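PDB 6WTE: B12-binding domain-containing protein, which binds cobalamin and a [4Fe-4S] cluster and probably transfers methyl groups by non-radical catalysis, as the radical S-adenosylmethionine family enzyme TsrM. Local coordinates for residues D401-G406 and H550-E555; N532-S537 and E556-A561. One frame throughout, in Å; residues are numbered along the deposited sequence.

Contact 1. Residues D401-G406 and H550-E555. With EDO (1,2-ethanediol), chain K.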
loop_
_atom_site.group_PDB
_atom_site.type_symbol
_atom_site.label_atom_id
_atom_site.label_comp_id
_atom_site.label_asym_id
_atom_site.label_seq_id
_atom_site.Cartn_x
_atom_site.Cartn_y
_atom_site.Cartn_z
ATOM N N ASP A 401 -2.277 20.602 16.728
ATOM C CA ASP A 401 -0.950 20.380 17.305
ATOM C C ASP A 401 -0.563 18.903 17.264
ATOM O O ASP A 401 0.049 18.378 18.194
ATOM C CB ASP A 401 -0.861 20.922 18.736
ATOM C CG ASP A 401 -0.690 22.426 18.782
ATOM O OD1 ASP A 401 -0.530 23.035 17.703
ATOM O OD2 ASP A 401 -0.719 22.997 19.897
ATOM N N ALA A 402 -0.920 18.223 16.176
ATOM C CA ALA A 402 -0.447 16.861 15.987
ATOM C C ALA A 402 1.071 16.855 15.895
ATOM O O ALA A 402 1.693 17.853 15.518
ATOM C CB ALA A 402 -1.048 16.252 14.723
ATOM N N THR A 403 1.676 15.722 16.252
ATOM C CA THR A 403 3.132 15.641 16.183
ATOM C C THR A 403 3.610 16.009 14.790
ATOM O O THR A 403 4.519 16.827 14.620
ATOM C CB THR A 403 3.629 14.243 16.552
ATOM O OG1 THR A 403 3.004 13.805 17.763
ATOM C CG2 THR A 403 5.146 14.255 16.726
ATOM N N VAL A 404 2.991 15.412 13.779
ATOM C CA VAL A 404 3.254 15.731 12.386
ATOM C C VAL A 404 1.913 15.881 11.688
ATOM O O VAL A 404 0.970 15.130 11.967
ATOM C CB VAL A 404 4.118 14.648 11.701
ATOM C CG1 VAL A 404 4.312 14.962 10.224
ATOM C CG2 VAL A 404 5.479 14.527 12.397
ATOM N N THR A 405 1.823 16.857 10.792
ATOM C CA THR A 405 0.664 17.020 9.922
ATOM C C THR A 405 1.149 16.900 8.485
ATOM O O THR A 405 1.999 17.681 8.048
ATOM C CB THR A 405 -0.016 18.365 10.171
ATOM O OG1 THR A 405 -0.166 18.537 11.581
ATOM C CG2 THR A 405 -1.396 18.400 9.524
ATOM N N GLY A 406 0.608 15.934 7.756
ATOM C CA GLY A 406 1.036 15.644 6.395
ATOM C C GLY A 406 -0.036 16.065 5.407
ATOM O O GLY A 406 -1.223 15.798 5.619
ATOM N N HIS A 550 10.512 11.249 14.164
ATOM C CA HIS A 550 11.721 12.046 14.326
ATOM C C HIS A 550 11.739 13.259 13.406
ATOM O O HIS A 550 12.776 13.921 13.285
ATOM C CB HIS A 550 12.952 11.168 14.085
ATOM C CG HIS A 550 13.005 9.970 14.980
ATOM N ND1 HIS A 550 13.030 10.074 16.354
ATOM C CD2 HIS A 550 13.013 8.646 14.701
ATOM C CE1 HIS A 550 13.059 8.864 16.884
ATOM N NE2 HIS A 550 13.050 7.979 15.902
ATOM N N TRP A 551 10.611 13.573 12.768
ATOM C CA TRP A 551 10.562 14.688 11.829
ATOM C C TRP A 551 10.765 16.027 12.534
ATOM O O TRP A 551 11.554 16.865 12.080
ATOM C CB TRP A 551 9.229 14.651 11.077
ATOM C CG TRP A 551 9.114 15.621 9.937
ATOM C CD1 TRP A 551 8.310 16.721 9.881
ATOM C CD2 TRP A 551 9.815 15.571 8.688
ATOM N NE1 TRP A 551 8.467 17.362 8.671
ATOM C CE2 TRP A 551 9.385 16.676 7.922
ATOM C CE3 TRP A 551 10.764 14.699 8.141
ATOM C CZ2 TRP A 551 9.878 16.935 6.644
ATOM C CZ3 TRP A 551 11.249 14.956 6.866
ATOM C CH2 TRP A 551 10.807 16.069 6.136
ATOM N N ARG A 552 10.076 16.248 13.657
ATOM C CA ARG A 552 10.227 17.523 14.360
ATOM C C ARG A 552 11.686 17.836 14.671
ATOM O O ARG A 552 12.122 18.987 14.549
ATOM C CB ARG A 552 9.410 17.524 15.652
ATOM C CG ARG A 552 7.931 17.768 15.445
ATOM C CD ARG A 552 7.242 18.124 16.751
ATOM N NE ARG A 552 5.818 18.350 16.528
ATOM C CZ ARG A 552 4.998 18.941 17.386
ATOM N NH1 ARG A 552 5.454 19.386 18.552
ATOM N NH2 ARG A 552 3.719 19.098 17.070
ATOM N N GLY A 553 12.464 16.823 15.047
ATOM C CA GLY A 553 13.835 17.064 15.451
ATOM C C GLY A 553 14.862 16.739 14.387
ATOM O O GLY A 553 16.011 16.423 14.711
ATOM N N ARG A 554 14.478 16.823 13.112
ATOM C CA ARG A 554 15.374 16.343 12.063
ATOM C C ARG A 554 16.661 17.160 11.991
ATOM O O ARG A 554 17.737 16.607 11.729
ATOM C CB ARG A 554 14.650 16.331 10.710
ATOM C CG ARG A 554 14.051 17.656 10.254
ATOM C CD ARG A 554 13.127 17.358 9.073
ATOM N NE ARG A 554 12.539 18.541 8.450
ATOM C CZ ARG A 554 11.467 19.165 8.922
ATOM N NH1 ARG A 554 10.898 18.730 10.037
ATOM N NH2 ARG A 554 10.967 20.221 8.287
ATOM N N GLU A 555 16.583 18.473 12.221
ATOM C CA GLU A 555 17.804 19.275 12.201
ATOM C C GLU A 555 18.747 18.875 13.330
ATOM O O GLU A 555 19.961 18.758 13.119
ATOM C CB GLU A 555 17.477 20.766 12.276
ATOM C CG GLU A 555 16.887 21.327 10.989
ATOM C CD GLU A 555 16.908 22.841 10.947
ATOM O OE1 GLU A 555 17.963 23.430 11.255
ATOM O OE2 GLU A 555 15.865 23.443 10.612
HETATM C C1 EDO K . 4.191 15.656 20.029
HETATM O O1 EDO K . 2.835 15.533 19.589
HETATM C C2 EDO K . 4.302 15.014 21.404
HETATM O O2 EDO K . 5.675 15.013 21.801
#
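Ala402 gives its backbone O to Arg552 NH2 at 2.8 Å. The N-H...O angle is 136°, and the donor stands 44° above the carbonyl plane. One residue on, Thr403 O takes Arg552 NE, also at 2.8 Å. This second bond is straighter, 153°, and it uses an in-plane lone pair of the carbonyl. The two consecutive carbonyls therefore meet the guanidinium at its edge, a little out of its plane, and fix its rotation. The arginine chain is extended from CG to NE, which carries the group across to the 402-403 backbone. Thr403 OG1 lies beside its own backbone N. It bonds to Thr374 N of strand 373-380 and, at 2.5 Å, to O1 of an ethanediol, probably from the crystallisation liquor. C1 of this ethanediol lies over one face of the Arg552 guanidinium, toward its rim. Val404 supplies the apolar part. Its CG2 touches Trp551 CB at 4.0 Å, with the two side chains crossing at about a right angle. The Trp551 indole NE1 bonds to Val514 O. Within the type I turn Trp551-Arg554, Arg554 NH1 donates to Trp551 O, 2.8 Å away. The arrangement joins the start of strand 404-412 and the loop leading into it to the turn before helix 554-566. That strand runs between 373-380 and 514-515, while Trp551 also packs on Phe534 of helix 533-540.

Contact 2. Residues N532-S537 and E556-A561. With EDO (1,2-ethanediol), chain O.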
loop_
_atom_site.group_PDB
_atom_site.type_symbol
_atom_site.label_atom_id
_atom_site.label_comp_id
_atom_site.label_asym_id
_atom_site.label_seq_id
_atom_site.Cartn_x
_atom_site.Cartn_y
_atom_site.Cartn_z
ATOM N N ASN A 532 19.653 11.054 1.270
ATOM C CA ASN A 532 18.948 11.892 2.228
ATOM C C ASN A 532 19.762 11.964 3.517
ATOM O O ASN A 532 19.884 10.960 4.230
ATOM C CB ASN A 532 17.546 11.330 2.482
ATOM C CG ASN A 532 16.664 12.277 3.277
ATOM O OD1 ASN A 532 17.063 12.786 4.321
ATOM N ND2 ASN A 532 15.451 12.503 2.791
ATOM N N PRO A 533 20.336 13.125 3.851
ATOM C CA PRO A 533 21.164 13.206 5.068
ATOM C C PRO A 533 20.390 12.917 6.343
ATOM O O PRO A 533 20.986 12.460 7.330
ATOM C CB PRO A 533 21.691 14.648 5.037
ATOM C CG PRO A 533 20.684 15.397 4.224
ATOM C CD PRO A 533 20.225 14.426 3.170
ATOM N N PHE A 534 19.082 13.180 6.355
ATOM C CA PHE A 534 18.270 12.828 7.514
ATOM C C PHE A 534 18.148 11.316 7.653
ATOM O O PHE A 534 18.292 10.774 8.756
ATOM C CB PHE A 534 16.894 13.484 7.403
ATOM C CG PHE A 534 15.974 13.167 8.543
ATOM C CD1 PHE A 534 16.425 13.222 9.852
ATOM C CD2 PHE A 534 14.655 12.824 8.310
ATOM C CE1 PHE A 534 15.579 12.933 10.903
ATOM C CE2 PHE A 534 13.803 12.535 9.362
ATOM C CZ PHE A 534 14.272 12.589 10.661
ATOM N N LEU A 535 17.909 10.615 6.542
ATOM C CA LEU A 535 17.829 9.160 6.595
ATOM C C LEU A 535 19.153 8.553 7.043
ATOM O O LEU A 535 19.178 7.655 7.892
ATOM C CB LEU A 535 17.414 8.613 5.229
ATOM C CG LEU A 535 15.942 8.830 4.888
ATOM C CD1 LEU A 535 15.626 8.311 3.492
ATOM C CD2 LEU A 535 15.082 8.129 5.919
ATOM N N THR A 536 20.266 9.047 6.496
ATOM C CA THR A 536 21.568 8.523 6.885
ATOM C C THR A 536 21.869 8.813 8.348
ATOM O O THR A 536 22.504 7.994 9.023
ATOM C CB THR A 536 22.663 9.107 5.993
ATOM O OG1 THR A 536 22.750 10.521 6.205
ATOM C CG2 THR A 536 22.342 8.853 4.531
ATOM N N SER A 537 21.416 9.962 8.854
ATOM C CA SER A 537 21.655 10.295 10.254
ATOM C C SER A 537 20.861 9.382 11.180
ATOM O O SER A 537 21.369 8.957 12.226
ATOM C CB SER A 537 21.308 11.761 10.508
ATOM O OG SER A 537 22.169 12.615 9.771
ATOM N N GLU A 556 18.203 18.656 14.531
ATOM C CA GLU A 556 19.034 18.232 15.655
ATOM C C GLU A 556 19.628 16.850 15.419
ATOM O O GLU A 556 20.790 16.597 15.760
ATOM C CB GLU A 556 18.214 18.240 16.946
ATOM C CG GLU A 556 18.854 17.468 18.111
ATOM C CD GLU A 556 20.197 18.024 18.547
ATOM O OE1 GLU A 556 20.499 19.197 18.237
ATOM O OE2 GLU A 556 20.953 17.287 19.225
ATOM N N ILE A 557 18.848 15.943 14.839
ATOM C CA ILE A 557 19.354 14.599 14.604
ATOM C C ILE A 557 20.497 14.637 13.597
ATOM O O ILE A 557 21.498 13.926 13.747
ATOM C CB ILE A 557 18.200 13.684 14.169
ATOM C CG1 ILE A 557 17.304 13.426 15.383
ATOM C CG2 ILE A 557 18.730 12.380 13.584
ATOM C CD1 ILE A 557 15.976 12.809 15.063
ATOM N N MET A 558 20.396 15.506 12.588
ATOM C CA MET A 558 21.509 15.656 11.656
ATOM C C MET A 558 22.715 16.310 12.326
ATOM O O MET A 558 23.859 15.908 12.083
ATOM C CB MET A 558 21.049 16.442 10.425
ATOM C CG MET A 558 20.140 15.617 9.524
ATOM S SD MET A 558 19.551 16.438 8.026
ATOM C CE MET A 558 18.574 17.782 8.696
ATOM N N ARG A 559 22.484 17.286 13.210
ATOM C CA ARG A 559 23.604 17.869 13.941
ATOM C C ARG A 559 24.284 16.822 14.811
ATOM O O ARG A 559 25.518 16.743 14.855
ATOM C CB ARG A 559 23.133 19.045 14.798
ATOM C CG ARG A 559 24.273 19.767 15.518
ATOM C CD ARG A 559 23.781 20.494 16.772
ATOM N NE ARG A 559 23.365 19.527 17.780
ATOM C CZ ARG A 559 24.208 18.937 18.621
ATOM N NH1 ARG A 559 25.497 19.238 18.582
ATOM N NH2 ARG A 559 23.759 18.055 19.502
ATOM N N LYS A 560 23.492 16.002 15.508
ATOM C CA LYS A 560 24.073 15.019 16.411
ATOM C C LYS A 560 24.810 13.933 15.644
ATOM O O LYS A 560 25.816 13.409 16.131
ATOM C CB LYS A 560 22.992 14.402 17.301
ATOM C CG LYS A 560 23.566 13.704 18.532
ATOM C CD LYS A 560 22.563 13.617 19.671
ATOM C CE LYS A 560 21.671 12.399 19.522
ATOM N NZ LYS A 560 20.571 12.394 20.525
ATOM N N ALA A 561 24.339 13.600 14.438
ATOM C CA ALA A 561 25.051 12.633 13.610
ATOM C C ALA A 561 26.393 13.183 13.148
ATOM O O ALA A 561 27.389 12.447 13.096
ATOM C CB ALA A 561 24.191 12.236 12.411
HETATM C C1 EDO O . 14.929 15.189 4.576
HETATM O O1 EDO O . 13.810 14.310 4.402
HETATM C C2 EDO O . 14.537 16.317 5.519
HETATM O O2 EDO O . 15.682 17.116 5.851
#
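Pro533 O is gripped by three donors of its own helix. Ser537 OG comes closest, 2.7 Å from Pro533 O, and Thr536 OG1 and Ser537 N also bond to it. The serine OG stands beside its own backbone N (chi1 -64°), where it can turn back to this carbonyl. The same OG touches Ala561 CB at 3.3 Å. Ser537 CB and Ala561 CB are 3.5 Å apart, tighter than usual for two carbons. These small side chains meet where the backbones come nearest. The pair is a helix-helix packing of 533-537 against 556-561. The axes approach to 8.9 Å and cross at 61°. Met558 lies across the first turn of helix 533-540. Its SD sits 3.7 Å from Phe534 N and also touches CB of Pro533, while CG reaches Ser537 OG. Ile557 CG2 comes to the edge of the Phe534 ring, 4.2 Å from CE1. Asn532 is the N-cap of helix 533-540. Its OD1 accepts from Leu535 N at 3.2 Å and, weakly, from Phe534 N, while ND2 bonds to Asp526 and an ethanediol.

In the fold
Helix 554-566 serves both contacts, whose centres lie 14 Å apart. Its start and the turn before it meet strand 404-412 in contact 1, and its next turns meet helix 533-540 in contact 2. Phe534 joins the two sites. Its CE1 is 3.5 Å from Arg554 CB, and its CE2 is 3.9 Å from Trp551 CE3. His550 CB also lies 3.6 Å from Ile557 CD1. Through these residues the packing of contact 1 runs on into that of contact 2. Neither contact lines the cobalamin site directly: the bound cobalamin is about 12 Å from the side chain of Val404 and about 13 Å from that of Phe534.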